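Local coordinates for putative adhesin (Bacteroides thetaiotaomicron, PDB 4QDG), which probably serves as an outer-membrane lipoprotein of the FimB/Mfa2 family that anchors a pilus to the bacterial surface, at residues A[86-91]-A[120-126]; A[147-153]-A[223-227]. All blocks are in the same frame, centred on the assembly; numbering follows the deposited sequence.

Contact 1: residues A[86-91]-A[120-126]; sequences CNKSSF and RKNLHGL. With MG (magnesium ion), chain C.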
# COMPACT_ATOMS: atom_id res chain seq x y z
N CYS A 86 -14.28 2.49 -7.98
CA CYS A 86 -15.47 2.45 -7.11
C CYS A 86 -15.55 3.68 -6.18
O CYS A 86 -14.60 4.46 -6.08
CB CYS A 86 -15.57 1.14 -6.33
SG CYS A 86 -14.46 1.00 -4.91
N ASN A 87 -16.73 3.87 -5.55
CA ASN A 87 -17.03 4.98 -4.64
C ASN A 87 -16.21 4.92 -3.32
O ASN A 87 -16.06 5.95 -2.66
CB ASN A 87 -18.55 5.03 -4.33
CG ASN A 87 -19.16 3.74 -3.83
OD1 ASN A 87 -19.19 2.72 -4.52
ND2 ASN A 87 -19.71 3.77 -2.62
N LYS A 88 -15.68 3.73 -2.96
CA LYS A 88 -14.86 3.52 -1.75
C LYS A 88 -13.44 4.14 -1.87
O LYS A 88 -12.80 4.38 -0.85
CB LYS A 88 -14.72 2.02 -1.43
CG LYS A 88 -15.99 1.21 -1.31
CD LYS A 88 -15.62 -0.28 -1.26
CE LYS A 88 -16.82 -1.17 -1.45
NZ LYS A 88 -16.43 -2.61 -1.52
N SER A 89 -12.97 4.38 -3.12
CA SER A 89 -11.64 4.88 -3.48
C SER A 89 -11.08 5.99 -2.57
O SER A 89 -11.79 6.91 -2.15
CB SER A 89 -11.64 5.38 -4.92
OG SER A 89 -10.30 5.57 -5.32
N SER A 90 -9.78 5.89 -2.29
CA SER A 90 -9.06 6.88 -1.49
C SER A 90 -8.15 7.77 -2.39
O SER A 90 -7.67 8.81 -1.95
CB SER A 90 -8.23 6.17 -0.43
OG SER A 90 -9.07 5.40 0.42
N PHE A 91 -7.92 7.35 -3.66
CA PHE A 91 -7.03 8.07 -4.57
C PHE A 91 -7.76 8.61 -5.80
O PHE A 91 -8.89 8.21 -6.10
CB PHE A 91 -5.86 7.16 -4.98
CG PHE A 91 -4.92 6.75 -3.86
CD1 PHE A 91 -5.28 5.76 -2.95
CD2 PHE A 91 -3.67 7.35 -3.73
CE1 PHE A 91 -4.43 5.40 -1.91
CE2 PHE A 91 -2.81 6.97 -2.70
CZ PHE A 91 -3.19 5.99 -1.80
N ARG A 120 -12.65 8.03 6.74
CA ARG A 120 -11.91 7.80 5.49
C ARG A 120 -10.40 7.52 5.72
O ARG A 120 -9.69 7.26 4.75
CB ARG A 120 -12.08 9.00 4.53
CG ARG A 120 -13.54 9.30 4.15
CD ARG A 120 -13.63 10.15 2.91
NE ARG A 120 -13.10 9.43 1.76
CZ ARG A 120 -12.73 9.99 0.61
NH1 ARG A 120 -12.84 11.30 0.44
NH2 ARG A 120 -12.25 9.24 -0.37
N LYS A 121 -9.91 7.56 6.98
CA LYS A 121 -8.48 7.37 7.28
C LYS A 121 -7.97 5.99 6.87
O LYS A 121 -6.84 5.89 6.39
CB LYS A 121 -8.14 7.66 8.74
CG LYS A 121 -8.18 9.14 9.10
CD LYS A 121 -7.62 9.37 10.49
CE LYS A 121 -7.92 10.73 11.00
NZ LYS A 121 -7.78 10.78 12.49
N ASN A 122 -8.80 4.94 7.02
CA ASN A 122 -8.42 3.59 6.62
C ASN A 122 -8.55 3.53 5.09
O ASN A 122 -9.66 3.49 4.56
CB ASN A 122 -9.28 2.53 7.34
CG ASN A 122 -8.83 1.12 7.10
OD1 ASN A 122 -7.78 0.87 6.52
ND2 ASN A 122 -9.60 0.18 7.60
N LEU A 123 -7.41 3.63 4.38
CA LEU A 123 -7.36 3.77 2.93
C LEU A 123 -7.78 2.52 2.20
O LEU A 123 -7.41 1.40 2.58
CB LEU A 123 -5.96 4.22 2.43
CG LEU A 123 -5.28 5.41 3.14
CD1 LEU A 123 -3.88 5.65 2.58
CD2 LEU A 123 -6.12 6.70 3.07
N HIS A 124 -8.55 2.73 1.13
CA HIS A 124 -8.99 1.69 0.20
C HIS A 124 -7.76 1.27 -0.62
O HIS A 124 -7.03 2.13 -1.10
CB HIS A 124 -10.14 2.24 -0.68
CG HIS A 124 -10.79 1.26 -1.62
ND1 HIS A 124 -11.52 0.17 -1.14
CD2 HIS A 124 -10.90 1.29 -2.97
CE1 HIS A 124 -11.99 -0.45 -2.22
NE2 HIS A 124 -11.64 0.19 -3.34
N GLY A 125 -7.53 -0.03 -0.74
CA GLY A 125 -6.41 -0.60 -1.49
C GLY A 125 -6.19 0.04 -2.85
O GLY A 125 -7.15 0.30 -3.57
N LEU A 126 -4.93 0.38 -3.15
CA LEU A 126 -4.55 0.94 -4.44
C LEU A 126 -3.61 -0.05 -5.10
O LEU A 126 -2.63 -0.47 -4.49
CB LEU A 126 -3.93 2.35 -4.32
CG LEU A 126 -3.54 3.01 -5.66
CD1 LEU A 126 -4.79 3.38 -6.47
CD2 LEU A 126 -2.66 4.23 -5.43
MG MG C . -12.86 -0.35 -5.08
O HOH W 1 -10.45 5.90 2.69
O HOH W 2 -8.21 3.70 -3.16

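Contact 2: residues A[147-153]-A[223-227]; sequences MKNTNNI and TSRLM. With MG (magnesium ion), chain D.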
# COMPACT_ATOMS: atom_id res chain seq x y z
N MSE A 147 0.70 -4.72 -8.40
CA MSE A 147 1.23 -4.57 -7.05
C MSE A 147 0.31 -3.71 -6.22
O MSE A 147 -0.48 -2.98 -6.77
CB MSE A 147 2.66 -4.03 -7.04
CG MSE A 147 2.81 -2.60 -7.54
SE MSE A 147 4.50 -1.87 -6.93
CE MSE A 147 3.87 -1.22 -5.36
N LYS A 148 0.40 -3.84 -4.88
CA LYS A 148 -0.41 -3.08 -3.93
C LYS A 148 0.43 -1.88 -3.43
O LYS A 148 1.58 -2.06 -3.03
CB LYS A 148 -0.82 -4.03 -2.78
CG LYS A 148 -1.75 -3.41 -1.75
CD LYS A 148 -2.22 -4.45 -0.77
CE LYS A 148 -3.10 -3.88 0.31
NZ LYS A 148 -3.32 -4.89 1.39
N ASN A 149 -0.13 -0.68 -3.48
CA ASN A 149 0.56 0.56 -3.08
C ASN A 149 0.26 0.99 -1.65
O ASN A 149 0.98 1.84 -1.13
CB ASN A 149 0.16 1.74 -4.00
CG ASN A 149 0.71 1.65 -5.40
OD1 ASN A 149 1.74 1.05 -5.65
ND2 ASN A 149 0.06 2.32 -6.33
N THR A 150 -0.82 0.45 -1.03
CA THR A 150 -1.19 0.88 0.32
C THR A 150 -0.65 -0.11 1.36
O THR A 150 -0.35 -1.28 1.05
CB THR A 150 -2.72 1.07 0.41
OG1 THR A 150 -3.37 -0.10 -0.11
CG2 THR A 150 -3.22 2.32 -0.34
N ASN A 151 -0.54 0.37 2.61
CA ASN A 151 -0.01 -0.36 3.75
C ASN A 151 -0.80 -0.11 5.00
O ASN A 151 -1.38 0.96 5.17
CB ASN A 151 1.45 0.07 4.00
CG ASN A 151 2.40 -0.34 2.92
OD1 ASN A 151 2.84 -1.50 2.84
ND2 ASN A 151 2.65 0.57 2.02
N ASN A 152 -0.80 -1.08 5.88
CA ASN A 152 -1.41 -0.98 7.20
C ASN A 152 -0.32 -1.28 8.20
O ASN A 152 0.36 -2.29 8.06
CB ASN A 152 -2.64 -1.90 7.39
CG ASN A 152 -3.38 -1.59 8.68
OD1 ASN A 152 -4.07 -0.58 8.76
ND2 ASN A 152 -3.13 -2.35 9.74
N ILE A 153 -0.10 -0.36 9.14
CA ILE A 153 0.92 -0.49 10.18
C ILE A 153 0.22 -0.45 11.54
O ILE A 153 -0.44 0.52 11.86
CB ILE A 153 2.04 0.60 10.03
CG1 ILE A 153 2.76 0.45 8.69
CG2 ILE A 153 3.07 0.50 11.18
CD1 ILE A 153 2.93 1.67 7.89
N THR A 223 -1.33 3.89 5.22
CA THR A 223 -0.50 4.83 4.44
C THR A 223 -0.42 4.45 2.97
O THR A 223 -0.82 3.36 2.56
CB THR A 223 0.95 4.89 5.02
OG1 THR A 223 1.68 3.72 4.63
CG2 THR A 223 1.02 5.06 6.57
N SER A 224 0.18 5.35 2.20
CA SER A 224 0.44 5.12 0.79
C SER A 224 1.78 4.31 0.69
O SER A 224 2.21 3.70 1.68
CB SER A 224 0.47 6.45 0.04
OG SER A 224 0.71 6.31 -1.35
N ARG A 225 2.42 4.29 -0.49
CA ARG A 225 3.60 3.46 -0.76
C ARG A 225 4.84 3.78 0.11
O ARG A 225 5.24 4.94 0.28
CB ARG A 225 3.96 3.51 -2.25
CG ARG A 225 4.83 2.37 -2.70
CD ARG A 225 5.21 2.47 -4.15
NE ARG A 225 6.10 1.37 -4.55
CZ ARG A 225 6.69 1.29 -5.74
NH1 ARG A 225 6.54 2.26 -6.64
NH2 ARG A 225 7.47 0.26 -6.02
N LEU A 226 5.43 2.71 0.64
CA LEU A 226 6.68 2.74 1.40
C LEU A 226 7.84 2.48 0.44
O LEU A 226 7.89 1.43 -0.21
CB LEU A 226 6.65 1.68 2.51
CG LEU A 226 5.61 1.89 3.62
CD1 LEU A 226 5.59 0.65 4.56
CD2 LEU A 226 5.88 3.22 4.37
N MSE A 227 8.70 3.49 0.24
CA MSE A 227 9.84 3.40 -0.67
C MSE A 227 11.14 3.87 -0.06
O MSE A 227 11.16 4.87 0.64
CB MSE A 227 9.61 4.26 -1.94
CG MSE A 227 8.46 3.79 -2.80
SE MSE A 227 8.53 4.51 -4.61
CE MSE A 227 9.93 3.27 -5.44
MG MG D . 3.79 -2.70 1.09
O HOH W 3 2.06 -2.55 -0.19
O HOH W 4 4.56 -0.14 0.00

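Contact 1: residues A[86-91]-A[120-126]
Metal coordination ties these two loops together. Cys86 SG binds the modelled magnesium ion at 2.1 Å and His124 NE2 binds it at 2.2 Å, while Asp36 and Cys37, just ahead of strand 38-44, complete the protein part of the site. The type I turn from Cys86 to Ser89 places Lys88, its third residue, over the imidazole: Lys88 CB sits 3.8 Å from the centroid of the His124 ring, almost on its normal, a CH-pi contact over one face of this metal-binding ring.

Hydrogen bonding continues the seam. Ser90 points its CA-to-CB bond toward the other loop and its OG accepts a hydrogen bond from His124 N (2.8 Å, nearly linear). The same OG donates to water 1, which in turn donates to Arg120 O and Asn122 O. Water 2 links Ser90 N and His124 O, 2.8 Å from each, so the His124 backbone is held on both its N and its O. Further out, Arg120 NH2 comes within 3.0 Å of Ser89 O, and the NH1 of the same guanidinium forms a salt bridge with Asp111.

Apolar packing takes over at Phe91, the first residue of strand 91-94. Leu126 CD2 lies over one face of its ring, 3.6 Å from the centroid, and Leu123 CD1 approaches Phe91 CZ at 4.4 Å.

With Asp36, two cysteines and a histidine around the ion, the ligand set is softer than magnesium usually prefers and is of a kind more familiar from zinc sites, although the ion is modelled as magnesium; either way, the site cross-links separate loops of this fimbrillin-family fold.

Contact 2: residues A[147-153]-A[223-227]
An antiparallel beta bridge joins the interrupted middle of strand 140-159 to the end of strand 213-223, within a fold of the fimbrillin superfamily. Asn151 and Thr223 form a hydrogen-bonded pair, with Asn151 N to Thr223 O at 3.0 Å and Thr223 N to Asn151 O at 2.9 Å, and their side chains lie on the same face of the sheet.

Asn151, in the m rotamer, divides its amide between two tasks: OD1 coordinates the magnesium ion at 2.3 Å and also accepts from Trp279, while ND2 donates to Ser224 O at 3.2 Å and to water 4, itself bonded to Leu226 N. Leu273 and Glu276 supply carbonyl oxygens to the same ion. The p rotamer of Thr223 folds its OG1 back onto Ser224 O at 3.0 Å, so that carbonyl receives two side-chain donors.

Arg225 is stretched out, all its chi angles near t, and reaches Asp274 in a salt bridge; selenomethionine Met147 turns its CE over one face of the guanidinium, 3.5 Å from Arg225 NE. Leu226, in the mt rotamer, starts sideways but brings its end closer, so that its CD1 lies 4.4 Å from Ile153 CD1 and its CG 3.6 Å from Asn151 ND2. Where the strand is interrupted, water 3 lies 2.9 Å from Lys148 O and 3.0 Å from Thr150 O and binds the magnesium ion at 2.2 Å.

Overall arrangement
From the N terminus, the chain first supplies Asp36 and Cys37, then leaves strand 75-82 and enters contact 1, which closes a loop containing strands 91-94 and 107-110 and helix 113-116. It continues along strand 127-137 and turns back into strand 140-159, where contact 2 opens; this one closes on residues 223-227 after an excursion of 69 residues that includes strand 213-223. The two closures follow in series, neither nested nor crossed, yet they touch in space, their centres 12 Å apart. Leu126 O and Asn149 N, 2.7 Å apart, probably hydrogen-bond, and Phe91 packs on Thr150, joining the loops of contact 1 to the interrupted part of strand 140-159.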